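Local coordinates for putative Transcriptional Regulator (Rhodococcus sp., PDB 2IA2), which probably regulates transcription as an IclR-family protein, pairing a helix-turn-helix DNA-binding domain with a GAF-like C-terminal domain that in relatives binds small effector molecules, at residues His99-Ser104 against Ala125-Ser130; His105-Ser110 against Val227-Pro232; Arg210-Pro215 against Asp244-Leu249. All coordinates share one frame; numbering follows the deposited sequence.

Contact 1: His99-Ser104 against Ala125-Ser130; sequences HLEKLS and ARVPVS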
ATOM      1  N   HIS A  99       2.671  13.038   9.312  1.00 25.80           N
ATOM      2  CA  HIS A  99       4.043  13.421   9.450  1.00 24.93           C
ATOM      3  C   HIS A  99       4.200  14.927   9.370  1.00 24.06           C
ATOM      4  O   HIS A  99       4.940  15.477  10.093  1.00 25.12           O
ATOM      5  CB  HIS A  99       4.915  12.720   8.424  1.00 24.41           C
ATOM      6  CG  HIS A  99       4.931  11.237   8.563  1.00 24.75           C
ATOM      7  ND1 HIS A  99       5.490  10.595   9.632  1.00 26.92           N
ATOM      8  CD2 HIS A  99       4.430  10.273   7.776  1.00 22.80           C
ATOM      9  CE1 HIS A  99       5.338   9.300   9.497  1.00 22.47           C
ATOM     10  NE2 HIS A  99       4.698   9.080   8.374  1.00 26.59           N
ATOM     11  N   LEU A 100       3.439  15.565   8.512  1.00 22.60           N
ATOM     12  CA  LEU A 100       3.372  17.046   8.494  1.00 24.20           C
ATOM     13  C   LEU A 100       2.838  17.581   9.783  1.00 24.24           C
ATOM     14  O   LEU A 100       3.327  18.606  10.275  1.00 23.90           O
ATOM     15  CB  LEU A 100       2.496  17.559   7.349  1.00 22.86           C
ATOM     16  CG  LEU A 100       3.035  17.214   5.957  1.00 24.51           C
ATOM     17  CD1 LEU A 100       2.152  17.926   4.892  1.00 19.23           C
ATOM     18  CD2 LEU A 100       4.539  17.508   5.787  1.00 19.30           C
ATOM     19  N   GLU A 101       1.826  16.899  10.341  1.00 25.01           N
ATOM     20  CA  GLU A 101       1.218  17.388  11.573  1.00 27.68           C
ATOM     21  C   GLU A 101       2.238  17.361  12.687  1.00 27.80           C
ATOM     22  O   GLU A 101       2.343  18.336  13.416  1.00 29.90           O
ATOM     23  CB  GLU A 101      -0.011  16.600  12.014  1.00 28.21           C
ATOM     24  CG  GLU A 101      -1.231  16.761  11.130  1.00 33.40           C
ATOM     25  CD  GLU A 101      -1.922  18.139  11.248  1.00 39.83           C
ATOM     26  OE1 GLU A 101      -1.738  18.924  12.243  1.00 40.24           O
ATOM     27  OE2 GLU A 101      -2.673  18.431  10.290  1.00 42.12           O
ATOM     28  N   LYS A 102       3.000  16.272  12.811  1.00 28.55           N
ATOM     29  CA  LYS A 102       4.069  16.173  13.821  1.00 30.15           C
ATOM     30  C   LYS A 102       5.145  17.224  13.604  1.00 28.72           C
ATOM     31  O   LYS A 102       5.559  17.866  14.554  1.00 29.83           O
ATOM     32  CB  LYS A 102       4.685  14.759  13.911  1.00 30.03           C
ATOM     33  CG  LYS A 102       3.637  13.685  14.312  1.00 35.34           C
ATOM     34  CD  LYS A 102       4.102  12.180  14.290  1.00 35.21           C
ATOM     35  CE  LYS A 102       2.897  11.168  14.017  1.00 42.07           C
ATOM     36  NZ  LYS A 102       2.907  10.387  12.626  1.00 48.42           N
ATOM     37  N   LEU A 103       5.583  17.415  12.364  1.00 27.32           N
ATOM     38  CA  LEU A 103       6.632  18.375  12.059  1.00 26.67           C
ATOM     39  C   LEU A 103       6.161  19.788  12.447  1.00 27.00           C
ATOM     40  O   LEU A 103       6.792  20.471  13.219  1.00 28.41           O
ATOM     41  CB  LEU A 103       7.009  18.319  10.559  1.00 25.98           C
ATOM     42  CG  LEU A 103       8.074  19.342  10.117  1.00 26.23           C
ATOM     43  CD1 LEU A 103       9.394  19.220  11.001  1.00 22.73           C
ATOM     44  CD2 LEU A 103       8.408  19.280   8.616  1.00 23.06           C
ATOM     45  N   SER A 104       5.035  20.209  11.897  1.00 28.59           N
ATOM     46  CA  SER A 104       4.476  21.522  12.195  1.00 29.88           C
ATOM     47  C   SER A 104       4.285  21.804  13.666  1.00 31.27           C
ATOM     48  O   SER A 104       4.528  22.925  14.131  1.00 31.19           O
ATOM     49  CB  SER A 104       3.221  21.795  11.401  1.00 29.60           C
ATOM     50  OG  SER A 104       3.595  22.252  10.085  1.00 31.99           O
ATOM     51  N   ALA A 125      -0.540  18.434   0.155  1.00 21.59           N
ATOM     52  CA  ALA A 125      -0.845  18.278   1.597  1.00 23.07           C
ATOM     53  C   ALA A 125      -0.206  19.494   2.271  1.00 23.73           C
ATOM     54  O   ALA A 125       0.789  20.005   1.765  1.00 22.83           O
ATOM     55  CB  ALA A 125      -0.224  16.948   2.166  1.00 23.31           C
ATOM     56  N   ARG A 126      -0.802  19.976   3.357  1.00 23.79           N
ATOM     57  CA  ARG A 126      -0.223  21.079   4.078  1.00 26.92           C
ATOM     58  C   ARG A 126      -0.738  21.084   5.486  1.00 25.46           C
ATOM     59  O   ARG A 126      -1.816  20.573   5.743  1.00 25.49           O
ATOM     60  CB  ARG A 126      -0.536  22.427   3.391  1.00 26.09           C
ATOM     61  CG  ARG A 126      -2.005  22.820   3.460  1.00 34.51           C
ATOM     62  CD  ARG A 126      -1.947  24.289   3.766  1.00 43.48           C
ATOM     63  NE  ARG A 126      -3.189  25.041   3.949  1.00 48.71           N
ATOM     64  CZ  ARG A 126      -3.183  26.331   4.288  1.00 51.32           C
ATOM     65  NH1 ARG A 126      -2.023  26.957   4.492  1.00 50.46           N
ATOM     66  NH2 ARG A 126      -4.318  27.000   4.441  1.00 55.61           N
ATOM     67  N   VAL A 127       0.057  21.631   6.405  1.00 24.68           N
ATOM     68  CA  VAL A 127      -0.421  21.951   7.762  1.00 24.24           C
ATOM     69  C   VAL A 127      -0.075  23.436   7.990  1.00 26.19           C
ATOM     70  O   VAL A 127       1.103  23.782   7.949  1.00 26.52           O
ATOM     71  CB  VAL A 127       0.289  21.071   8.804  1.00 23.29           C
ATOM     72  CG1 VAL A 127      -0.007  21.580  10.214  1.00 24.13           C
ATOM     73  CG2 VAL A 127      -0.124  19.585   8.650  1.00 21.06           C
ATOM     74  N   PRO A 128      -1.075  24.320   8.143  1.00 28.18           N
ATOM     75  CA  PRO A 128      -0.840  25.749   8.455  1.00 30.42           C
ATOM     76  C   PRO A 128      -0.534  25.989   9.958  1.00 32.29           C
ATOM     77  O   PRO A 128      -0.721  25.089  10.773  1.00 33.81           O
ATOM     78  CB  PRO A 128      -2.192  26.387   8.128  1.00 30.72           C
ATOM     79  CG  PRO A 128      -3.197  25.279   8.480  1.00 30.99           C
ATOM     80  CD  PRO A 128      -2.514  24.034   7.951  1.00 29.57           C
ATOM     81  N   VAL A 129      -0.057  27.182  10.303  1.00 33.79           N
ATOM     82  CA  VAL A 129       0.022  27.627  11.692  1.00 35.79           C
ATOM     83  C   VAL A 129      -1.010  28.752  11.918  1.00 37.58           C
ATOM     84  O   VAL A 129      -1.466  29.388  10.972  1.00 37.63           O
ATOM     85  CB  VAL A 129       1.472  28.059  12.070  1.00 36.69           C
ATOM     86  CG1 VAL A 129       2.366  26.826  12.125  1.00 35.93           C
ATOM     87  CG2 VAL A 129       2.005  29.101  11.101  1.00 37.21           C
ATOM     88  N   SER A 130      -1.445  28.953  13.157  1.00 38.93           N
ATOM     89  CA  SER A 130      -2.376  30.007  13.421  1.00 40.63           C
ATOM     90  C   SER A 130      -1.567  31.251  13.738  1.00 41.08           C
ATOM     91  O   SER A 130      -1.226  31.480  14.892  1.00 43.37           O
ATOM     92  CB  SER A 130      -3.249  29.672  14.625  1.00 41.31           C
ATOM     93  OG  SER A 130      -3.877  28.427  14.410  1.00 44.23           O
TER
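Helix segment 99-104 runs over the end of strand 125-127 with the two axes 7.9 Å apart at closest approach and their N-to-C directions only 27° from parallel, E101 and V127 being nearest by CA. V127 carries most of the contact, its two methyls dividing the work. CG1, anti to the backbone N (chi1 169°), presses on S104, where CG1 and S104 CB are 3.4 Å apart, tighter than usual for carbons. CG2 reaches the other way, 3.6 Å from L100 CB, and also lies under the carboxylate of E101, 3.2 Å from OE2. The E101 chain gets there by bending at chi2 (-72°), which brings its end back across the valine obliquely; OE2 itself is hydrogen-bonded to Q97 one turn earlier. This is the helix-on-sheet packing of the GAF-like C-terminal domain of IclR proteins: helix 92-107 leads directly into strand 110-117, whose hairpin partner is strand 120-127, and folds back over both. Earlier along the strand, L100 sets CD1, anti to its CA, against A125 CB at 3.7 Å, while its side chain also touches V113 and V227 of the two strands beyond. An alanine in place of V127 would remove both methyls and would probably loosen the packing against L100, E101 and S104. The S104 hydroxyl is satisfied away from segment 125-130, by E109 O and S111 OG, tying the helix to the start of the next strand.

Contact 2: His105-Ser110 against Val227-Pro232; sequences HKVHES and VNISTP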
ATOM      1  N   HIS A 105       3.885  20.787  14.404  1.00 32.17           N
ATOM      2  CA  HIS A 105       3.651  20.937  15.831  1.00 34.00           C
ATOM      3  C   HIS A 105       4.967  21.028  16.567  1.00 34.23           C
ATOM      4  O   HIS A 105       5.046  21.697  17.592  1.00 36.06           O
ATOM      5  CB  HIS A 105       2.807  19.795  16.414  1.00 34.53           C
ATOM      6  CG  HIS A 105       2.610  19.916  17.890  1.00 42.70           C
ATOM      7  ND1 HIS A 105       1.839  20.915  18.462  1.00 49.03           N
ATOM      8  CD2 HIS A 105       3.154  19.220  18.925  1.00 48.26           C
ATOM      9  CE1 HIS A 105       1.904  20.820  19.783  1.00 50.47           C
ATOM     10  NE2 HIS A 105       2.686  19.793  20.088  1.00 50.89           N
ATOM     11  N   LYS A 106       6.002  20.371  16.052  1.00 32.90           N
ATOM     12  CA  LYS A 106       7.323  20.434  16.668  1.00 33.61           C
ATOM     13  C   LYS A 106       8.015  21.810  16.485  1.00 33.85           C
ATOM     14  O   LYS A 106       8.542  22.358  17.428  1.00 34.75           O
ATOM     15  CB  LYS A 106       8.218  19.306  16.127  1.00 32.93           C
ATOM     16  CG  LYS A 106       9.546  19.261  16.796  1.00 35.35           C
ATOM     17  CD  LYS A 106      10.437  18.371  16.039  1.00 36.48           C
ATOM     18  CE  LYS A 106      11.643  18.060  16.873  1.00 40.02           C
ATOM     19  NZ  LYS A 106      12.637  17.332  16.030  1.00 40.48           N
ATOM     20  N   VAL A 107       8.022  22.345  15.268  1.00 32.40           N
ATOM     21  CA  VAL A 107       8.752  23.584  14.958  1.00 30.99           C
ATOM     22  C   VAL A 107       7.875  24.840  14.860  1.00 31.51           C
ATOM     23  O   VAL A 107       8.404  25.962  14.731  1.00 30.66           O
ATOM     24  CB  VAL A 107       9.614  23.424  13.641  1.00 30.86           C
ATOM     25  CG1 VAL A 107      10.533  22.179  13.743  1.00 28.58           C
ATOM     26  CG2 VAL A 107       8.735  23.393  12.343  1.00 28.20           C
ATOM     27  N   HIS A 108       6.555  24.653  14.938  1.00 31.04           N
ATOM     28  CA  HIS A 108       5.568  25.734  14.917  1.00 32.09           C
ATOM     29  C   HIS A 108       5.669  26.581  13.671  1.00 31.71           C
ATOM     30  O   HIS A 108       5.698  27.839  13.748  1.00 31.19           O
ATOM     31  CB  HIS A 108       5.685  26.635  16.170  1.00 35.63           C
ATOM     32  CG  HIS A 108       5.568  25.867  17.441  1.00 41.23           C
ATOM     33  ND1 HIS A 108       4.413  25.193  17.783  1.00 43.97           N
ATOM     34  CD2 HIS A 108       6.482  25.575  18.396  1.00 46.01           C
ATOM     35  CE1 HIS A 108       4.611  24.549  18.921  1.00 48.75           C
ATOM     36  NE2 HIS A 108       5.857  24.764  19.314  1.00 49.66           N
ATOM     37  N   GLU A 109       5.747  25.892  12.534  1.00 30.35           N
ATOM     38  CA  GLU A 109       5.854  26.537  11.222  1.00 29.38           C
ATOM     39  C   GLU A 109       5.043  25.696  10.234  1.00 28.55           C
ATOM     40  O   GLU A 109       4.922  24.473  10.381  1.00 27.16           O
ATOM     41  CB  GLU A 109       7.315  26.663  10.736  1.00 29.56           C
ATOM     42  CG  GLU A 109       8.324  27.473  11.590  1.00 30.13           C
ATOM     43  CD  GLU A 109       7.915  28.940  11.815  1.00 33.67           C
ATOM     44  OE1 GLU A 109       7.107  29.511  11.029  1.00 33.30           O
ATOM     45  OE2 GLU A 109       8.408  29.525  12.799  1.00 34.24           O
ATOM     46  N   SER A 110       4.544  26.358   9.200  1.00 28.47           N
ATOM     47  CA  SER A 110       3.883  25.702   8.066  1.00 29.30           C
ATOM     48  C   SER A 110       4.790  24.647   7.357  1.00 28.18           C
ATOM     49  O   SER A 110       5.979  24.923   7.089  1.00 27.81           O
ATOM     50  CB  SER A 110       3.447  26.813   7.074  1.00 30.59           C
ATOM     51  OG  SER A 110       3.288  26.353   5.721  1.00 35.41           O
ATOM     52  N   VAL A 227       8.957  17.798   0.458  1.00 22.03           N
ATOM     53  CA  VAL A 227       8.315  18.299   1.679  1.00 21.79           C
ATOM     54  C   VAL A 227       9.055  19.600   2.059  1.00 22.00           C
ATOM     55  O   VAL A 227      10.234  19.680   1.854  1.00 21.65           O
ATOM     56  CB  VAL A 227       8.384  17.219   2.813  1.00 22.46           C
ATOM     57  CG1 VAL A 227       9.840  16.682   3.006  1.00 23.27           C
ATOM     58  CG2 VAL A 227       7.790  17.741   4.126  1.00 20.01           C
ATOM     59  N   ASN A 228       8.350  20.607   2.573  1.00 22.52           N
ATOM     60  CA  ASN A 228       8.987  21.845   2.976  1.00 23.08           C
ATOM     61  C   ASN A 228       8.585  22.309   4.354  1.00 23.20           C
ATOM     62  O   ASN A 228       7.675  21.745   4.975  1.00 22.08           O
ATOM     63  CB  ASN A 228       8.796  22.967   1.904  1.00 24.05           C
ATOM     64  CG  ASN A 228       7.556  23.828   2.114  1.00 26.63           C
ATOM     65  OD1 ASN A 228       6.737  23.550   2.988  1.00 27.70           O
ATOM     66  ND2 ASN A 228       7.413  24.901   1.303  1.00 26.04           N
ATOM     67  N   ILE A 229       9.326  23.305   4.842  1.00 24.31           N
ATOM     68  CA  ILE A 229       8.892  24.202   5.906  1.00 24.88           C
ATOM     69  C   ILE A 229       8.958  25.584   5.251  1.00 25.80           C
ATOM     70  O   ILE A 229       9.904  25.870   4.553  1.00 26.52           O
ATOM     71  CB  ILE A 229       9.865  24.191   7.104  1.00 25.66           C
ATOM     72  CG1 ILE A 229       9.871  22.816   7.791  1.00 23.64           C
ATOM     73  CG2 ILE A 229       9.502  25.307   8.106  1.00 26.59           C
ATOM     74  CD1 ILE A 229      11.057  22.582   8.719  1.00 25.75           C
ATOM     75  N   SER A 230       7.955  26.432   5.460  1.00 27.36           N
ATOM     76  CA  SER A 230       7.997  27.781   4.915  1.00 29.19           C
ATOM     77  C   SER A 230       7.853  28.766   6.067  1.00 29.00           C
ATOM     78  O   SER A 230       7.052  28.546   6.995  1.00 28.36           O
ATOM     79  CB  SER A 230       6.854  27.978   3.895  1.00 30.10           C
ATOM     80  OG  SER A 230       7.054  29.159   3.111  1.00 35.28           O
ATOM     81  N   THR A 231       8.606  29.869   6.010  1.00 29.66           N
ATOM     82  CA  THR A 231       8.649  30.815   7.147  1.00 29.96           C
ATOM     83  C   THR A 231       9.022  32.241   6.753  1.00 31.00           C
ATOM     84  O   THR A 231       9.799  32.441   5.798  1.00 30.93           O
ATOM     85  CB  THR A 231       9.596  30.276   8.272  1.00 31.55           C
ATOM     86  OG1 THR A 231       9.333  30.987   9.479  1.00 36.70           O
ATOM     87  CG2 THR A 231      11.072  30.390   7.894  1.00 26.86           C
ATOM     88  N   PRO A 232       8.460  33.250   7.456  1.00 31.93           N
ATOM     89  CA  PRO A 232       8.962  34.615   7.221  1.00 33.39           C
ATOM     90  C   PRO A 232      10.449  34.701   7.483  1.00 33.01           C
ATOM     91  O   PRO A 232      10.956  34.087   8.412  1.00 34.77           O
ATOM     92  CB  PRO A 232       8.169  35.484   8.246  1.00 33.52           C
ATOM     93  CG  PRO A 232       6.871  34.719   8.361  1.00 33.45           C
ATOM     94  CD  PRO A 232       7.346  33.258   8.422  1.00 31.65           C
TER
HETATM   95  O   HOH W   1       5.390  29.101   9.020  1.00 22.97           O
HETATM   96  O   HOH W   2       4.610  25.166   3.617  1.00 34.36           O
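The backbone bond from S230 N to S110 O, 3.0 Å long with an N-H...O angle of 158°, links the chain just after helix 92-107 to strand 223-232. The donor sits above the carbonyl plane of S110, and the same oxygen receives a CA-H...O contact from I229, whose CA is 3.2 Å from S110 O. Beside it a water completes the junction: it accepts from S110 N and donates both to S230 O and to E109 OE1, 2.7 Å from the latter. A second water bridges S110 OG and N228 OD1. The E109 chain, bent at chi2 (-59°), crosses T231 obliquely so that OG1 gives a weak hydrogen bond to E109 OE1 at 3.1 Å. The E109 carboxylate has stronger partners outside: salt bridges from R131 to OE1 and R235 to OE2, and a hydrogen bond between OE2 and Y236 OH. Further out the contact turns apolar. E109 CB rests 3.7 Å from I229 CG2, and V107 CG2 meets I229 CD1 more loosely at 4.4 Å, at the end of helix 92-107. H108, with positive phi (58°), turns the chain from that helix into the sheet. The E109 carboxylate is buried yet gripped from several directions; its two arginine partners would probably keep it ionised, with the water and the T231 hydroxyl adding further bonds to OE1.

Contact 3: Arg210-Pro215 against Asp244-Leu249; sequences RSMAAP and DLIPSL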
ATOM      1  N   ARG A 210      10.908  32.826   3.402  1.00 32.00           N
ATOM      2  CA  ARG A 210      11.896  31.780   3.175  1.00 30.57           C
ATOM      3  C   ARG A 210      11.279  30.377   3.188  1.00 29.81           C
ATOM      4  O   ARG A 210      10.306  30.149   3.871  1.00 29.03           O
ATOM      5  CB  ARG A 210      12.974  31.851   4.231  1.00 31.04           C
ATOM      6  CG  ARG A 210      13.948  32.976   3.995  1.00 32.97           C
ATOM      7  CD  ARG A 210      15.037  32.950   4.998  1.00 32.43           C
ATOM      8  NE  ARG A 210      15.862  34.123   4.845  1.00 34.33           N
ATOM      9  CZ  ARG A 210      16.425  34.765   5.862  1.00 39.04           C
ATOM     10  NH1 ARG A 210      16.231  34.347   7.121  1.00 36.94           N
ATOM     11  NH2 ARG A 210      17.191  35.828   5.605  1.00 39.82           N
ATOM     12  N   SER A 211      11.871  29.448   2.447  1.00 28.78           N
ATOM     13  CA  SER A 211      11.362  28.056   2.381  1.00 29.61           C
ATOM     14  C   SER A 211      12.535  27.155   2.356  1.00 29.15           C
ATOM     15  O   SER A 211      13.555  27.533   1.790  1.00 29.59           O
ATOM     16  CB  SER A 211      10.598  27.837   1.089  1.00 26.46           C
ATOM     17  OG  SER A 211       9.420  28.642   1.119  1.00 36.86           O
HETATM   18  N   MSE A 212      12.379  25.948   2.908  1.00 28.36           N
HETATM   19  CA  MSE A 212      13.396  24.900   2.743  1.00 30.13           C
HETATM   20  C   MSE A 212      12.722  23.567   2.465  1.00 26.45           C
HETATM   21  O   MSE A 212      11.668  23.308   3.024  1.00 26.16           O
HETATM   22  CB  MSE A 212      14.281  24.802   3.976  1.00 30.31           C
HETATM   23  CG  MSE A 212      13.564  24.437   5.268  1.00 30.07           C
HETATM   24 SE   MSE A 212      13.855  25.849   6.707  1.00 43.35          SE
HETATM   25  CE  MSE A 212      12.955  27.489   5.797  1.00 28.08           C
ATOM     26  N   ALA A 213      13.300  22.759   1.595  1.00 23.73           N
ATOM     27  CA  ALA A 213      12.634  21.543   1.138  1.00 23.36           C
ATOM     28  C   ALA A 213      13.600  20.382   1.002  1.00 23.37           C
ATOM     29  O   ALA A 213      14.806  20.576   0.830  1.00 23.83           O
ATOM     30  CB  ALA A 213      11.901  21.783  -0.198  1.00 21.49           C
ATOM     31  N   ALA A 214      13.059  19.175   1.039  1.00 22.64           N
ATOM     32  CA  ALA A 214      13.851  17.971   0.945  1.00 22.58           C
ATOM     33  C   ALA A 214      13.056  17.002   0.045  1.00 23.62           C
ATOM     34  O   ALA A 214      11.817  17.088  -0.037  1.00 21.71           O
ATOM     35  CB  ALA A 214      14.017  17.383   2.303  1.00 22.61           C
ATOM     36  N   PRO A 215      13.760  16.127  -0.680  1.00 24.46           N
ATOM     37  CA  PRO A 215      13.088  15.109  -1.485  1.00 24.34           C
ATOM     38  C   PRO A 215      12.383  14.015  -0.703  1.00 24.62           C
ATOM     39  O   PRO A 215      12.821  13.580   0.390  1.00 25.45           O
ATOM     40  CB  PRO A 215      14.234  14.514  -2.303  1.00 24.60           C
ATOM     41  CG  PRO A 215      15.498  14.734  -1.389  1.00 23.47           C
ATOM     42  CD  PRO A 215      15.241  16.107  -0.868  1.00 25.39           C
ATOM     43  N   ASP A 244      17.939  24.616  13.642  1.00 40.37           N
ATOM     44  CA  ASP A 244      16.640  24.459  14.278  1.00 41.12           C
ATOM     45  C   ASP A 244      15.498  23.798  13.479  1.00 38.56           C
ATOM     46  O   ASP A 244      14.567  23.337  14.108  1.00 40.32           O
ATOM     47  CB  ASP A 244      16.158  25.818  14.819  1.00 42.04           C
ATOM     48  CG  ASP A 244      17.128  26.410  15.875  1.00 49.44           C
ATOM     49  OD1 ASP A 244      17.930  25.650  16.542  1.00 51.41           O
ATOM     50  OD2 ASP A 244      17.093  27.651  16.002  1.00 52.69           O
ATOM     51  N   LEU A 245      15.536  23.819  12.139  1.00 34.69           N
ATOM     52  CA  LEU A 245      14.402  23.436  11.302  1.00 30.72           C
ATOM     53  C   LEU A 245      14.806  22.387  10.284  1.00 29.53           C
ATOM     54  O   LEU A 245      14.048  21.451  10.051  1.00 27.63           O
ATOM     55  CB  LEU A 245      13.808  24.625  10.519  1.00 30.34           C
ATOM     56  CG  LEU A 245      13.323  25.847  11.336  1.00 32.92           C
ATOM     57  CD1 LEU A 245      12.721  26.939  10.430  1.00 31.53           C
ATOM     58  CD2 LEU A 245      12.370  25.401  12.363  1.00 28.78           C
ATOM     59  N   ILE A 246      15.960  22.562   9.644  1.00 27.54           N
ATOM     60  CA  ILE A 246      16.325  21.669   8.554  1.00 28.01           C
ATOM     61  C   ILE A 246      16.561  20.223   9.085  1.00 27.38           C
ATOM     62  O   ILE A 246      16.146  19.304   8.449  1.00 27.64           O
ATOM     63  CB  ILE A 246      17.526  22.214   7.729  1.00 28.63           C
ATOM     64  CG1 ILE A 246      17.071  23.432   6.919  1.00 28.04           C
ATOM     65  CG2 ILE A 246      18.171  21.064   6.823  1.00 29.21           C
ATOM     66  CD1 ILE A 246      18.209  24.258   6.320  1.00 29.03           C
ATOM     67  N   PRO A 247      17.195  20.027  10.274  1.00 28.59           N
ATOM     68  CA  PRO A 247      17.332  18.647  10.811  1.00 27.74           C
ATOM     69  C   PRO A 247      16.009  17.898  10.931  1.00 27.14           C
ATOM     70  O   PRO A 247      15.931  16.731  10.581  1.00 27.37           O
ATOM     71  CB  PRO A 247      17.940  18.877  12.212  1.00 28.97           C
ATOM     72  CG  PRO A 247      18.760  20.165  12.018  1.00 28.79           C
ATOM     73  CD  PRO A 247      17.853  21.017  11.168  1.00 28.65           C
ATOM     74  N   SER A 248      14.981  18.570  11.430  1.00 27.73           N
ATOM     75  CA  SER A 248      13.660  17.955  11.554  1.00 28.46           C
ATOM     76  C   SER A 248      13.042  17.700  10.200  1.00 26.79           C
ATOM     77  O   SER A 248      12.460  16.666   9.994  1.00 26.60           O
ATOM     78  CB  SER A 248      12.742  18.853  12.402  1.00 28.12           C
ATOM     79  OG  SER A 248      13.272  18.928  13.692  1.00 28.75           O
ATOM     80  N   LEU A 249      13.172  18.664   9.283  1.00 26.66           N
ATOM     81  CA  LEU A 249      12.683  18.499   7.905  1.00 25.38           C
ATOM     82  C   LEU A 249      13.275  17.213   7.255  1.00 24.90           C
ATOM     83  O   LEU A 249      12.559  16.428   6.636  1.00 23.02           O
ATOM     84  CB  LEU A 249      13.006  19.767   7.103  1.00 25.18           C
ATOM     85  CG  LEU A 249      12.657  19.661   5.601  1.00 27.85           C
ATOM     86  CD1 LEU A 249      11.183  19.490   5.412  1.00 27.75           C
ATOM     87  CD2 LEU A 249      13.136  20.861   4.854  1.00 30.50           C
TER
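Selenomethionine M212, on the face of strand 209-217 turned to the helix, fills the tight part of this contact. Its CG occupies the crowded position between backbone N and carbonyl carbon (chi1 61°), and further bends at chi2 and chi3 fold the chain over the start of helix 246-264. CG thereby meets L249 CD2 at 3.6 Å, while SE lies 4.0 Å from L245 CB, the M212 and L245 chains crossing at about a right angle. I246 closes in obliquely through its CG1, 4.0 Å from M212 CG. L249, with CG anti to the backbone N (chi1 175°), brings one methyl against the strand: CD2 is 3.4 Å from M212 O, the closest approach in the contact. Toward A214 the packing slackens. The alanine points at the helix, but its short CB reaches only to within 4.2 Å of L249 CG. D244 and P247, at the solvent side, take no part, whereas A213 points away from the helix, to the face of the sheet covered by helix 149-156. On the helical side, L245 at the N-cap position and L249 one turn later also touch I229 of the neighbouring strand, so that this end of the helix packs on both strands. A central antiparallel sheet with helices on both faces, here 246-264 on one and 149-156 on the other, is characteristic of the GAF-like C-terminal domain of IclR regulators.

All three contacts lie in the C-terminal domain and reach the same six-stranded antiparallel sheet. Contacts 1 and 2 share helix 92-107, have centres 7 Å apart and alternate along the chain, as do contacts 2 and 3, 8 Å apart; contact 1 closes before contact 3 opens, their centres 13 Å apart. Strands 120-127, 110-117, 223-232 and 209-217 are successive neighbours, so the contacts step across the sheet in the order 1, 2, 3. Helices 92-107 and 246-264 meet where L103 packs on S248, which also bonds to K106. Early and late parts of the domain are thus built into one layer of two helices over the sheet.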